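Local coordinates for nicotinate phosphoribosyltransferase (Vibrio cholerae, PDB 4HL7), which probably catalyses the ATP-dependent transfer of the phosphoribosyl group of phosphoribosyl diphosphate to nicotinate, giving nicotinate ribonucleotide for NAD biosynthesis, at residues Val39-Ile44 and Arg126-Tyr131; Glu172-Asn177 and Leu335-Ala340; Met184-Arg189 and Gln193-Val198. One frame throughout, in Å; residues are numbered along the deposited sequence.

Contact 1: Val39-Ile44 and Arg126-Tyr131; sequences VRYELI and RDTILY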
loop_
_atom_site.group_PDB
_atom_site.type_symbol
_atom_site.label_atom_id
_atom_site.label_comp_id
_atom_site.label_asym_id
_atom_site.label_seq_id
_atom_site.Cartn_x
_atom_site.Cartn_y
_atom_site.Cartn_z
ATOM N N VAL A 39 -7.844 16.132 5.392
ATOM C CA VAL A 39 -8.059 14.716 5.749
ATOM C C VAL A 39 -7.522 14.445 7.139
ATOM O O VAL A 39 -6.743 15.257 7.693
ATOM C CB VAL A 39 -7.376 13.707 4.743
ATOM C CG1 VAL A 39 -8.071 13.652 3.372
ATOM C CG2 VAL A 39 -5.892 14.008 4.554
ATOM N N ARG A 40 -7.891 13.283 7.684
ATOM C CA ARG A 40 -7.285 12.775 8.917
ATOM C C ARG A 40 -7.010 11.301 8.704
ATOM O O ARG A 40 -7.914 10.567 8.268
ATOM C CB ARG A 40 -8.183 12.947 10.127
ATOM C CG ARG A 40 -7.508 12.368 11.410
ATOM C CD ARG A 40 -8.221 12.803 12.687
ATOM N NE ARG A 40 -9.679 12.676 12.537
ATOM C CZ ARG A 40 -10.319 11.542 12.775
ATOM N NH1 ARG A 40 -9.644 10.432 13.129
ATOM N NH2 ARG A 40 -11.601 11.495 12.625
ATOM N N TYR A 41 -5.769 10.879 8.977
ATOM C CA TYR A 41 -5.415 9.437 8.963
ATOM C C TYR A 41 -5.194 8.980 10.365
ATOM O O TYR A 41 -4.702 9.770 11.222
ATOM C CB TYR A 41 -4.085 9.192 8.278
ATOM C CG TYR A 41 -3.985 9.580 6.794
ATOM C CD1 TYR A 41 -4.330 8.669 5.786
ATOM C CD2 TYR A 41 -3.641 10.906 6.410
ATOM C CE1 TYR A 41 -4.175 9.005 4.420
ATOM C CE2 TYR A 41 -3.516 11.261 5.057
ATOM C CZ TYR A 41 -3.811 10.326 4.067
ATOM O OH TYR A 41 -3.669 10.707 2.717
ATOM N N GLU A 42 -5.420 7.670 10.599
ATOM C CA GLU A 42 -5.176 7.105 11.920
ATOM C C GLU A 42 -4.355 5.851 11.807
ATOM O O GLU A 42 -4.687 4.964 11.012
ATOM C CB GLU A 42 -6.495 6.764 12.650
ATOM C CG GLU A 42 -7.340 7.989 12.968
ATOM C CD GLU A 42 -6.673 8.921 14.008
ATOM O OE1 GLU A 42 -7.140 10.094 14.089
ATOM O OE2 GLU A 42 -5.761 8.468 14.776
ATOM N N LEU A 43 -3.302 5.763 12.609
ATOM C CA LEU A 43 -2.505 4.558 12.573
ATOM C C LEU A 43 -2.553 3.937 13.925
ATOM O O LEU A 43 -2.546 4.623 14.945
ATOM C CB LEU A 43 -1.042 4.826 12.209
ATOM C CG LEU A 43 -0.748 5.371 10.807
ATOM C CD1 LEU A 43 -0.900 6.887 10.836
ATOM C CD2 LEU A 43 0.642 4.981 10.306
ATOM N N ILE A 44 -2.578 2.620 13.948
ATOM C CA ILE A 44 -2.545 1.942 15.236
ATOM C C ILE A 44 -1.491 0.849 15.184
ATOM O O ILE A 44 -1.393 0.128 14.202
ATOM C CB ILE A 44 -3.946 1.419 15.661
ATOM C CG1 ILE A 44 -3.792 0.442 16.845
ATOM C CG2 ILE A 44 -4.711 0.895 14.450
ATOM C CD1 ILE A 44 -5.069 0.222 17.590
ATOM N N ARG A 126 -3.210 17.010 0.095
ATOM C CA ARG A 126 -1.967 17.093 -0.683
ATOM C C ARG A 126 -0.698 17.108 0.232
ATOM O O ARG A 126 0.289 16.517 -0.089
ATOM C CB ARG A 126 -1.976 18.345 -1.534
ATOM C CG ARG A 126 -0.757 18.496 -2.475
ATOM C CD ARG A 126 -0.491 19.993 -2.704
ATOM N NE ARG A 126 0.552 20.205 -3.708
ATOM C CZ ARG A 126 1.812 20.510 -3.456
ATOM N NH1 ARG A 126 2.242 20.742 -2.216
ATOM N NH2 ARG A 126 2.632 20.635 -4.479
ATOM N N ASP A 127 -0.764 17.776 1.352
ATOM C CA ASP A 127 0.397 17.948 2.200
ATOM C C ASP A 127 0.663 16.806 3.184
ATOM O O ASP A 127 1.781 16.724 3.769
ATOM C CB ASP A 127 0.322 19.261 2.876
ATOM C CG ASP A 127 0.394 20.431 1.828
ATOM O OD1 ASP A 127 0.124 21.515 2.210
ATOM O OD2 ASP A 127 0.672 20.173 0.628
ATOM N N THR A 128 -0.318 15.926 3.320
ATOM C CA THR A 128 -0.204 14.810 4.312
ATOM C C THR A 128 -0.143 13.437 3.647
ATOM O O THR A 128 0.178 12.451 4.329
ATOM C CB THR A 128 -1.297 14.816 5.387
ATOM O OG1 THR A 128 -2.595 14.657 4.807
ATOM C CG2 THR A 128 -1.241 16.117 6.271
ATOM N N ILE A 129 -0.493 13.375 2.359
ATOM C CA ILE A 129 -0.597 12.054 1.707
ATOM C C ILE A 129 0.746 11.284 1.716
ATOM O O ILE A 129 0.765 10.066 1.796
ATOM C CB ILE A 129 -1.212 12.114 0.284
ATOM C CG1 ILE A 129 -1.355 10.669 -0.273
ATOM C CG2 ILE A 129 -0.352 12.919 -0.644
ATOM C CD1 ILE A 129 -2.364 10.521 -1.342
ATOM N N LEU A 130 1.871 11.998 1.656
ATOM C CA LEU A 130 3.146 11.302 1.661
ATOM C C LEU A 130 3.566 10.669 2.997
ATOM O O LEU A 130 4.497 9.859 3.000
ATOM C CB LEU A 130 4.280 12.187 1.126
ATOM C CG LEU A 130 4.100 12.767 -0.283
ATOM C CD1 LEU A 130 5.374 13.501 -0.683
ATOM C CD2 LEU A 130 3.703 11.689 -1.295
ATOM N N TYR A 131 2.932 11.051 4.105
ATOM C CA TYR A 131 3.360 10.538 5.425
ATOM C C TYR A 131 3.256 9.035 5.518
ATOM O O TYR A 131 4.110 8.410 6.082
ATOM C CB TYR A 131 2.526 11.098 6.616
ATOM C CG TYR A 131 2.999 12.453 7.152
ATOM C CD1 TYR A 131 2.221 13.588 7.010
ATOM C CD2 TYR A 131 4.215 12.559 7.783
ATOM C CE1 TYR A 131 2.642 14.820 7.493
ATOM C CE2 TYR A 131 4.659 13.780 8.280
ATOM C CZ TYR A 131 3.878 14.893 8.149
ATOM O OH TYR A 131 4.311 16.104 8.675
#
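V39 and T128 mark the closest approach of the two backbones, with V39 CA 8.0 Å from T128 CA, so side chains of the strand have to reach across the gap. Residues 39-44 belong to the central strand of the five-stranded antiparallel sheet, hydrogen-bonded through their backbones to strands 116-122 and 372-380. Residues 126-131 take in the short helix 125-128 and the turn after it, where Y131 N bonds to T128 O at 3.1 Å. V39 and Y41 lie on the same side of the strand, both facing this turn. V39, a compact branched residue suited to a buried strand, rests CG2 against T128 OG1 at 3.4 Å. With chi1 at 62°, OG1 stands between the backbone N and the carbonyl carbon of its own residue and bonds to the carbonyl of S124 one turn back, which lets the threonine sit in a buried interface. The same OG1 lies at the edge of the Y41 ring, near its plane, 3.5 Å from Y41 CE2. The tyrosine is long enough to carry its hydroxyl past T128 to E233, its hydrogen-bond partner and the neighbour of H232, the predicted site of autophosphorylation, unmodified here. Y41 OH also touches I129, 3.5 Å from I129 CA and 3.7 Å from I129 CB.

Contact 2: Glu172-Asn177 and Leu335-Ala340; sequences ERRGIN and LCEYFA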
loop_
_atom_site.group_PDB
_atom_site.type_symbol
_atom_site.label_atom_id
_atom_site.label_comp_id
_atom_site.label_asym_id
_atom_site.label_seq_id
_atom_site.Cartn_x
_atom_site.Cartn_y
_atom_site.Cartn_z
ATOM N N GLU A 172 10.661 -24.445 -12.770
ATOM C CA GLU A 172 11.216 -25.404 -13.750
ATOM C C GLU A 172 10.375 -26.669 -13.767
ATOM O O GLU A 172 9.955 -27.117 -14.816
ATOM C CB GLU A 172 12.689 -25.712 -13.412
ATOM C CG GLU A 172 13.469 -26.523 -14.460
ATOM N N ARG A 173 10.140 -27.263 -12.590
ATOM C CA ARG A 173 9.383 -28.511 -12.515
ATOM C C ARG A 173 7.996 -28.446 -13.125
ATOM O O ARG A 173 7.590 -29.365 -13.819
ATOM C CB ARG A 173 9.336 -29.035 -11.073
ATOM C CG ARG A 173 8.557 -30.333 -10.867
ATOM C CD ARG A 173 8.675 -30.835 -9.422
ATOM N NE ARG A 173 7.723 -30.190 -8.512
ATOM C CZ ARG A 173 6.426 -30.478 -8.460
ATOM N NH1 ARG A 173 5.931 -31.410 -9.273
ATOM N NH2 ARG A 173 5.622 -29.857 -7.589
ATOM N N ARG A 174 7.287 -27.340 -12.910
ATOM C CA ARG A 174 5.898 -27.232 -13.302
ATOM C C ARG A 174 5.757 -26.501 -14.607
ATOM O O ARG A 174 4.645 -26.341 -15.104
ATOM C CB ARG A 174 5.085 -26.573 -12.175
ATOM C CG ARG A 174 4.868 -27.524 -10.969
ATOM C CD ARG A 174 4.932 -26.793 -9.618
ATOM N NE ARG A 174 3.785 -25.920 -9.420
ATOM C CZ ARG A 174 3.500 -25.300 -8.265
ATOM N NH1 ARG A 174 4.333 -25.439 -7.206
ATOM N NH2 ARG A 174 2.442 -24.515 -8.193
ATOM N N GLY A 175 6.877 -26.058 -15.170
ATOM C CA GLY A 175 6.850 -25.413 -16.496
ATOM C C GLY A 175 6.056 -24.095 -16.493
ATOM O O GLY A 175 5.287 -23.787 -17.443
ATOM N N ILE A 176 6.189 -23.339 -15.402
ATOM C CA ILE A 176 5.466 -22.069 -15.236
ATOM C C ILE A 176 6.196 -20.939 -15.999
ATOM O O ILE A 176 7.371 -20.698 -15.798
ATOM C CB ILE A 176 5.249 -21.736 -13.731
ATOM C CG1 ILE A 176 4.312 -22.761 -13.095
ATOM C CG2 ILE A 176 4.726 -20.276 -13.521
ATOM C CD1 ILE A 176 4.373 -22.776 -11.569
ATOM N N ASN A 177 5.486 -20.242 -16.879
ATOM C CA ASN A 177 6.161 -19.233 -17.667
ATOM C C ASN A 177 5.591 -17.825 -17.432
ATOM O O ASN A 177 5.987 -16.869 -18.123
ATOM C CB ASN A 177 6.135 -19.610 -19.153
ATOM C CG ASN A 177 4.736 -19.698 -19.697
ATOM O OD1 ASN A 177 3.824 -19.017 -19.221
ATOM N ND2 ASN A 177 4.549 -20.548 -20.705
ATOM N N LEU A 335 -1.474 -19.433 -8.243
ATOM C CA LEU A 335 -2.231 -18.439 -9.029
ATOM C C LEU A 335 -1.710 -18.424 -10.461
ATOM O O LEU A 335 -2.525 -18.286 -11.395
ATOM C CB LEU A 335 -2.155 -17.050 -8.364
ATOM C CG LEU A 335 -3.150 -17.020 -7.186
ATOM C CD1 LEU A 335 -2.811 -15.831 -6.270
ATOM C CD2 LEU A 335 -4.602 -16.925 -7.618
ATOM N N CYS A 336 -0.376 -18.590 -10.630
ATOM C CA CYS A 336 0.212 -18.674 -12.000
ATOM C C CYS A 336 -0.455 -19.777 -12.826
ATOM O O CYS A 336 -0.826 -19.553 -13.971
ATOM C CB CYS A 336 1.693 -18.976 -11.951
ATOM S SG CYS A 336 2.730 -17.597 -11.398
ATOM N N GLU A 337 -0.590 -20.968 -12.221
ATOM C CA GLU A 337 -1.172 -22.109 -12.943
ATOM C C GLU A 337 -2.640 -21.870 -13.267
ATOM O O GLU A 337 -3.130 -22.281 -14.344
ATOM C CB GLU A 337 -0.979 -23.382 -12.122
ATOM C CG GLU A 337 0.503 -23.774 -12.163
ATOM C CD GLU A 337 0.905 -24.911 -11.244
ATOM O OE1 GLU A 337 1.790 -25.665 -11.668
ATOM O OE2 GLU A 337 0.363 -25.052 -10.099
ATOM N N TYR A 338 -3.369 -21.295 -12.319
ATOM C CA TYR A 338 -4.790 -21.135 -12.465
ATOM C C TYR A 338 -5.117 -20.098 -13.559
ATOM O O TYR A 338 -6.143 -20.208 -14.211
ATOM C CB TYR A 338 -5.424 -20.649 -11.169
ATOM C CG TYR A 338 -6.943 -20.744 -11.120
ATOM C CD1 TYR A 338 -7.576 -21.957 -10.796
ATOM C CD2 TYR A 338 -7.749 -19.627 -11.352
ATOM C CE1 TYR A 338 -8.977 -22.049 -10.734
ATOM C CE2 TYR A 338 -9.128 -19.699 -11.304
ATOM C CZ TYR A 338 -9.752 -20.899 -10.976
ATOM O OH TYR A 338 -11.124 -20.918 -10.895
ATOM N N PHE A 339 -4.269 -19.075 -13.687
ATOM C CA PHE A 339 -4.565 -17.941 -14.619
ATOM C C PHE A 339 -3.751 -17.955 -15.918
ATOM O O PHE A 339 -3.940 -17.099 -16.781
ATOM C CB PHE A 339 -4.537 -16.569 -13.876
ATOM C CG PHE A 339 -5.690 -16.389 -12.952
ATOM C CD1 PHE A 339 -5.505 -16.394 -11.556
ATOM C CD2 PHE A 339 -6.965 -16.248 -13.447
ATOM C CE1 PHE A 339 -6.586 -16.273 -10.683
ATOM C CE2 PHE A 339 -8.081 -16.085 -12.602
ATOM C CZ PHE A 339 -7.903 -16.091 -11.196
ATOM N N ALA A 340 -2.906 -18.980 -16.073
ATOM C CA ALA A 340 -2.046 -19.110 -17.256
ATOM C C ALA A 340 -2.910 -19.086 -18.514
ATOM O O ALA A 340 -3.961 -19.742 -18.574
ATOM C CB ALA A 340 -1.205 -20.404 -17.185
HETATM O O HOH W 1 1.918 -25.904 -14.311
#
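R174 holds E337 side-on with two nitrogens, one to each carboxylate oxygen, tying the end of helix 155-174 to helix 329-339, which makes the beta-alpha-beta crossover between strands 320-323 and 344-349 of the parallel sheet. The bond from R174 NE to E337 OE1 is 3.0 Å and almost straight at 173°; that from R174 NH2 to E337 OE2 is 2.9 Å and more bent. OE1 lies in the guanidinium plane at its edge, OE2 somewhat tilted from it; both donors come from above the carboxylate plane, and the two flat groups are turned 45° apart. The grip is a twisted version of the flat two-bond pair. R174 bends at chi2 and chi3 to turn its NE edge across the extended E337, and its NH1 has a second acid partner in E170, one turn earlier in its own helix. A water donates to E337 OE1 at 2.7 Å and to R174 O at 2.9 Å, bridging two acceptors, and OE1 thus accepts from both R174 NE and the water. G175, with phi 64°, closes a Schellman motif; glycine suits that positive phi and lets the chain turn so that I176 faces the opposite helix. Arginine and glutamate suit the outer part of this contact, where water reaches their charges; the apolar side chains pack farther in. Branched I176 offers an arm to each of two neighbours: CD1 lies 4.0 Å from E337 CG, while CG2 meets C336, small enough for the helix's buried side, 3.7 Å from CB and 4.0 Å from SG.

Contact 3: Met184-Arg189 and Gln193-Val198; sequences MGTRRR and QVQRDV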
loop_
_atom_site.group_PDB
_atom_site.type_symbol
_atom_site.label_atom_id
_atom_site.label_comp_id
_atom_site.label_asym_id
_atom_site.label_seq_id
_atom_site.Cartn_x
_atom_site.Cartn_y
_atom_site.Cartn_z
HETATM N N MSE A 184 6.781 -4.654 -3.111
HETATM C CA MSE A 184 5.889 -3.657 -2.508
HETATM C C MSE A 184 6.105 -3.706 -1.024
HETATM O O MSE A 184 5.172 -3.525 -0.260
HETATM C CB MSE A 184 4.383 -3.890 -2.816
HETATM C CG MSE A 184 4.024 -3.638 -4.248
HETATM SE SE MSE A 184 2.026 -3.903 -4.311
HETATM C CE MSE A 184 2.067 -3.588 -6.189
ATOM N N GLY A 185 7.318 -3.961 -0.589
ATOM C CA GLY A 185 7.546 -4.085 0.843
ATOM C C GLY A 185 8.151 -2.904 1.558
ATOM O O GLY A 185 8.807 -3.069 2.575
ATOM N N THR A 186 7.953 -1.710 1.049
ATOM C CA THR A 186 8.492 -0.550 1.754
ATOM C C THR A 186 7.823 -0.303 3.151
ATOM O O THR A 186 8.504 -0.043 4.160
ATOM C CB THR A 186 8.259 0.707 0.868
ATOM O OG1 THR A 186 9.029 0.598 -0.341
ATOM C CG2 THR A 186 8.630 2.023 1.635
ATOM N N ARG A 187 6.481 -0.283 3.167
ATOM C CA ARG A 187 5.730 0.133 4.378
ATOM C C ARG A 187 5.954 -0.757 5.579
ATOM O O ARG A 187 5.877 -0.284 6.729
ATOM C CB ARG A 187 4.224 0.251 4.112
ATOM C CG ARG A 187 3.519 -1.061 3.728
ATOM C CD ARG A 187 2.100 -0.779 3.253
ATOM N NE ARG A 187 2.081 0.173 2.165
ATOM C CZ ARG A 187 1.132 1.099 2.015
ATOM N NH1 ARG A 187 0.161 1.160 2.905
ATOM N NH2 ARG A 187 1.189 1.979 1.000
ATOM N N ARG A 188 6.295 -2.029 5.340
ATOM C CA ARG A 188 6.562 -2.886 6.540
ATOM C C ARG A 188 7.912 -3.568 6.503
ATOM O O ARG A 188 8.093 -4.663 7.043
ATOM C CB ARG A 188 5.419 -3.881 6.825
ATOM C CG ARG A 188 4.212 -3.287 7.581
ATOM C CD ARG A 188 3.004 -4.237 7.426
ATOM N NE ARG A 188 1.687 -3.633 7.680
ATOM C CZ ARG A 188 0.809 -3.249 6.739
ATOM N NH1 ARG A 188 1.099 -3.329 5.426
ATOM N NH2 ARG A 188 -0.380 -2.749 7.119
ATOM N N ARG A 189 8.885 -2.888 5.920
ATOM C CA ARG A 189 10.231 -3.476 5.863
ATOM C C ARG A 189 10.836 -3.620 7.244
ATOM O O ARG A 189 10.538 -2.838 8.161
ATOM C CB ARG A 189 11.177 -2.653 4.996
ATOM C CG ARG A 189 11.437 -1.213 5.513
ATOM C CD ARG A 189 11.836 -0.369 4.330
ATOM N NE ARG A 189 12.168 0.972 4.803
ATOM C CZ ARG A 189 12.400 1.996 3.998
ATOM N NH1 ARG A 189 12.405 1.809 2.667
ATOM N NH2 ARG A 189 12.705 3.198 4.530
ATOM N N GLN A 193 17.851 -0.805 4.941
ATOM C CA GLN A 193 19.027 -1.621 4.539
ATOM C C GLN A 193 18.607 -3.009 4.106
ATOM O O GLN A 193 19.104 -3.521 3.070
ATOM C CB GLN A 193 20.102 -1.684 5.656
ATOM C CG GLN A 193 21.442 -2.333 5.246
ATOM C CD GLN A 193 22.060 -1.634 4.058
ATOM O OE1 GLN A 193 22.149 -0.436 4.038
ATOM N NE2 GLN A 193 22.361 -2.383 3.020
ATOM N N VAL A 194 17.703 -3.640 4.877
ATOM C CA VAL A 194 17.223 -4.948 4.484
ATOM C C VAL A 194 16.446 -4.893 3.189
ATOM O O VAL A 194 16.649 -5.759 2.312
ATOM C CB VAL A 194 16.356 -5.643 5.562
ATOM C CG1 VAL A 194 15.627 -6.845 4.952
ATOM C CG2 VAL A 194 17.224 -6.048 6.736
ATOM N N GLN A 195 15.584 -3.889 3.014
ATOM C CA GLN A 195 14.870 -3.768 1.733
ATOM C C GLN A 195 15.870 -3.560 0.608
ATOM O O GLN A 195 15.684 -4.086 -0.503
ATOM C CB GLN A 195 13.888 -2.589 1.712
ATOM C CG GLN A 195 13.043 -2.518 0.411
ATOM C CD GLN A 195 12.034 -1.396 0.422
ATOM O OE1 GLN A 195 12.153 -0.464 1.210
ATOM N NE2 GLN A 195 11.013 -1.486 -0.446
ATOM N N ARG A 196 16.854 -2.693 0.865
ATOM C CA ARG A 196 17.874 -2.395 -0.156
ATOM C C ARG A 196 18.543 -3.707 -0.643
ATOM O O ARG A 196 18.595 -3.974 -1.850
ATOM C CB ARG A 196 18.905 -1.395 0.360
ATOM C CG ARG A 196 19.919 -0.946 -0.714
ATOM C CD ARG A 196 21.211 -1.749 -0.594
ATOM N NE ARG A 196 21.963 -1.710 -1.845
ATOM C CZ ARG A 196 22.750 -2.700 -2.279
ATOM N NH1 ARG A 196 23.395 -2.574 -3.429
ATOM N NH2 ARG A 196 22.879 -3.821 -1.568
ATOM N N ASP A 197 18.991 -4.529 0.295
ATOM C CA ASP A 197 19.688 -5.786 -0.032
ATOM C C ASP A 197 18.755 -6.790 -0.713
ATOM O O ASP A 197 19.180 -7.576 -1.566
ATOM C CB ASP A 197 20.204 -6.433 1.228
ATOM C CG ASP A 197 21.419 -5.719 1.806
ATOM O OD1 ASP A 197 22.013 -4.888 1.104
ATOM O OD2 ASP A 197 21.714 -5.943 2.995
ATOM N N VAL A 198 17.503 -6.825 -0.257
ATOM C CA VAL A 198 16.500 -7.689 -0.839
ATOM C C VAL A 198 16.270 -7.358 -2.302
ATOM O O VAL A 198 16.271 -8.258 -3.157
ATOM C CB VAL A 198 15.174 -7.669 -0.020
ATOM C CG1 VAL A 198 14.015 -8.220 -0.858
ATOM C CG2 VAL A 198 15.411 -8.438 1.296
#
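T186 and R189 take the two ends of one amide, that of Q195, in a buried contact between the loop after strand 181-183 and the helix 192-205 that follows it. This is the first half of a beta-alpha-beta crossover running on to strand 210-213. Q195 NE2 donates to T186 OG1 at 2.9 Å along a nearly straight path (175°), with the hydroxyl oxygen in the amide plane; threonine offers a short hydroxyl acceptor here. At the other end R189 NH1 approaches Q195 OE1 almost along the C=O axis, 2.7 Å away, and R189 CD packs beside the same oxygen at 3.1 Å. The guanidinium and amide planes stand 67° apart, yet OE1 still lies at the guanidinium edge. Having a donor and an acceptor on one flat group, glutamine suits this place, and its two bonds fix the flip of the amide. Its CG is anti to the backbone N (chi1 -175°) and the chain stays extended, which carries the amide out from the helix into the bend of the loop. Around this first shell, D18 forms a salt bridge with R189 NH1, so NH1 is shared between Q195 OE1 and D18, a double task for which a long arginine with several N-H groups is suited. N215 ND2 gives T186 OG1 a second donor. F218 of helix 216-222 packs on both R189 and Q195. G185, which has no side chain, presents its backbone C 3.8 Å from Q195 NE2.

Overall arrangement
Contacts 1 and 3 are buried, each about 13 Å from the chain centre, whereas contact 2 lies 26 Å out and is partly open to solvent, on the opposite side of that centre from contact 1. Contact 1 joins the antiparallel sheet to the turn after helix 125-128; contacts 2 and 3 involve crossover helices of the parallel sheet, and contact 3 is nested in the chain loop that contact 2 closes. Helix 155-174 also links these two, since it ends in contact 2 and packs against the helix of contact 3. Chemistry follows place: a charged pair with water outside, directed neutral and charged hydrogen bonds inside, and packing in contact 1, whose hydroxyls find their bonds outside the two segments.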